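Local atomic coordinates of IWS1 (Encephalitozoon cuniculi, PDB entry 2XPP), a protein that probably acts as a transcription factor that helps regulate transcription by RNA polymerase II in the nucleus. Residues 86-91 with 128-133. Residues are numbered along the deposited sequence; the frame is centred on the assembly and turned at random.
Sequences RLLDVL and KALVQK
Leu130 heads toward helix 81-92 from its CB onward. Its CG, anti to the backbone N (chi1 -163°), keeps to that course, and chi2 (52°) sets CD2 between Leu88 and Leu91. In Leu88 the CG lies anti to the carbonyl carbon instead (chi1 -74°), which helps a side chain that starts off to one side bring its CD2 to Leu130. The CD2 methyl of Leu130 does most of the touching. It meets CB of Leu91 at 3.7 Å and CD2 of Leu88 at 3.9 Å, so one methyl touches two residues a turn apart (i, i+3) on helix 81-92. The side chains of Leu91 and Leu130 cross at about a right angle. CD1 of Leu130 lies near the carbonyl carbon of Leu91.

The nearest CA atoms of the two segments, those of Leu91 and Leu130, are 7.9 Å apart, and side chains bridge that distance. Val110 of helix 106-115 touches both Leu91 and Leu130, and Ile66 of helix 62-70 also packs on Leu91. All three leucines are buried, and the fold is consistent with the TFIIS N-terminal helical bundle family.

One water forms a polar link beside the leucines. It donates to Leu91 O at 2.8 Å and accepts from Lys133 NZ at 3.1 Å. Lys133 reaches it with a fully extended side chain.

No direct hydrogen bond or salt bridge joins the two segments. The leucines meet without a directional bond, so fit of shape and burial hold them, while the water link sits by exposed Lys133.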
# COMPACT_ATOMS: atom_id res chain seq x y z
N ARG A 86 -2.61 -10.05 -1.53
CA ARG A 86 -1.93 -10.32 -0.27
C ARG A 86 -1.59 -9.05 0.52
O ARG A 86 -1.77 -9.03 1.73
CB ARG A 86 -0.67 -11.08 -0.53
CG ARG A 86 -0.00 -11.47 0.75
CD ARG A 86 -0.79 -12.60 1.47
NE ARG A 86 -0.04 -12.96 2.66
CZ ARG A 86 -0.55 -13.30 3.84
NH1 ARG A 86 -1.87 -13.34 4.02
NH2 ARG A 86 0.28 -13.59 4.83
N LEU A 87 -1.16 -8.01 -0.18
CA LEU A 87 -0.87 -6.72 0.48
C LEU A 87 -2.12 -6.04 0.99
O LEU A 87 -2.06 -5.39 2.02
CB LEU A 87 -0.01 -5.76 -0.36
CG LEU A 87 1.43 -6.32 -0.51
CD1 LEU A 87 2.19 -5.30 -1.35
CD2 LEU A 87 2.11 -6.56 0.84
N LEU A 88 -3.26 -6.17 0.31
CA LEU A 88 -4.48 -5.58 0.85
C LEU A 88 -4.85 -6.35 2.13
O LEU A 88 -5.32 -5.77 3.08
CB LEU A 88 -5.67 -5.66 -0.12
CG LEU A 88 -5.57 -4.67 -1.30
CD1 LEU A 88 -6.83 -4.83 -2.11
CD2 LEU A 88 -5.40 -3.19 -0.89
N ASP A 89 -4.64 -7.67 2.12
CA ASP A 89 -4.89 -8.50 3.33
C ASP A 89 -4.01 -8.03 4.50
O ASP A 89 -4.51 -7.93 5.66
CB ASP A 89 -4.61 -9.97 3.01
CG ASP A 89 -4.81 -10.91 4.20
OD1 ASP A 89 -5.82 -10.78 4.94
OD2 ASP A 89 -3.94 -11.82 4.35
N VAL A 90 -2.72 -7.83 4.24
CA VAL A 90 -1.79 -7.25 5.23
C VAL A 90 -2.31 -5.92 5.84
O VAL A 90 -2.41 -5.79 7.07
CB VAL A 90 -0.37 -7.06 4.65
CG1 VAL A 90 0.52 -6.17 5.58
CG2 VAL A 90 0.30 -8.43 4.46
N LEU A 91 -2.63 -4.97 4.96
CA LEU A 91 -3.11 -3.64 5.39
C LEU A 91 -4.34 -3.73 6.30
O LEU A 91 -4.45 -2.97 7.26
CB LEU A 91 -3.42 -2.81 4.14
CG LEU A 91 -2.18 -2.35 3.38
CD1 LEU A 91 -2.61 -1.79 2.10
CD2 LEU A 91 -1.36 -1.29 4.16
N LYS A 128 -12.38 -1.34 -1.29
CA LYS A 128 -13.52 -0.50 -0.84
C LYS A 128 -13.68 -0.62 0.66
O LYS A 128 -13.88 0.38 1.37
CB LYS A 128 -14.80 -0.88 -1.55
CG LYS A 128 -14.92 -0.25 -2.91
CD LYS A 128 -16.29 -0.45 -3.53
CE LYS A 128 -16.31 0.16 -4.93
NZ LYS A 128 -16.45 1.67 -4.89
N ALA A 129 -13.61 -1.86 1.17
CA ALA A 129 -13.79 -2.06 2.60
C ALA A 129 -12.65 -1.40 3.41
O ALA A 129 -12.87 -0.82 4.51
CB ALA A 129 -13.86 -3.57 2.87
N LEU A 130 -11.44 -1.46 2.88
CA LEU A 130 -10.30 -0.85 3.52
C LEU A 130 -10.46 0.69 3.51
O LEU A 130 -10.19 1.37 4.52
CB LEU A 130 -9.04 -1.29 2.78
CG LEU A 130 -7.72 -1.13 3.45
CD1 LEU A 130 -7.71 -1.75 4.88
CD2 LEU A 130 -6.65 -1.84 2.56
N VAL A 131 -10.92 1.25 2.38
CA VAL A 131 -11.19 2.71 2.32
C VAL A 131 -12.24 3.05 3.36
O VAL A 131 -12.14 4.04 4.08
CB VAL A 131 -11.66 3.19 0.90
CG1 VAL A 131 -12.17 4.65 0.89
CG2 VAL A 131 -10.56 3.04 -0.11
N GLN A 132 -13.31 2.25 3.45
CA GLN A 132 -14.35 2.58 4.41
C GLN A 132 -13.84 2.49 5.85
O GLN A 132 -14.29 3.26 6.67
CB GLN A 132 -15.60 1.69 4.21
CG GLN A 132 -16.28 2.08 2.88
CD GLN A 132 -16.37 3.63 2.65
OE1 GLN A 132 -15.65 4.17 1.80
NE2 GLN A 132 -17.23 4.31 3.42
N LYS A 133 -12.95 1.54 6.13
CA LYS A 133 -12.35 1.42 7.48
C LYS A 133 -11.52 2.65 7.81
O LYS A 133 -11.69 3.27 8.90
CB LYS A 133 -11.42 0.21 7.53
CG LYS A 133 -10.77 -0.00 8.93
CD LYS A 133 -9.89 -1.28 8.91
CE LYS A 133 -9.18 -1.47 10.23
NZ LYS A 133 -8.36 -2.72 10.10
O HOH W 1 -6.16 -1.19 8.51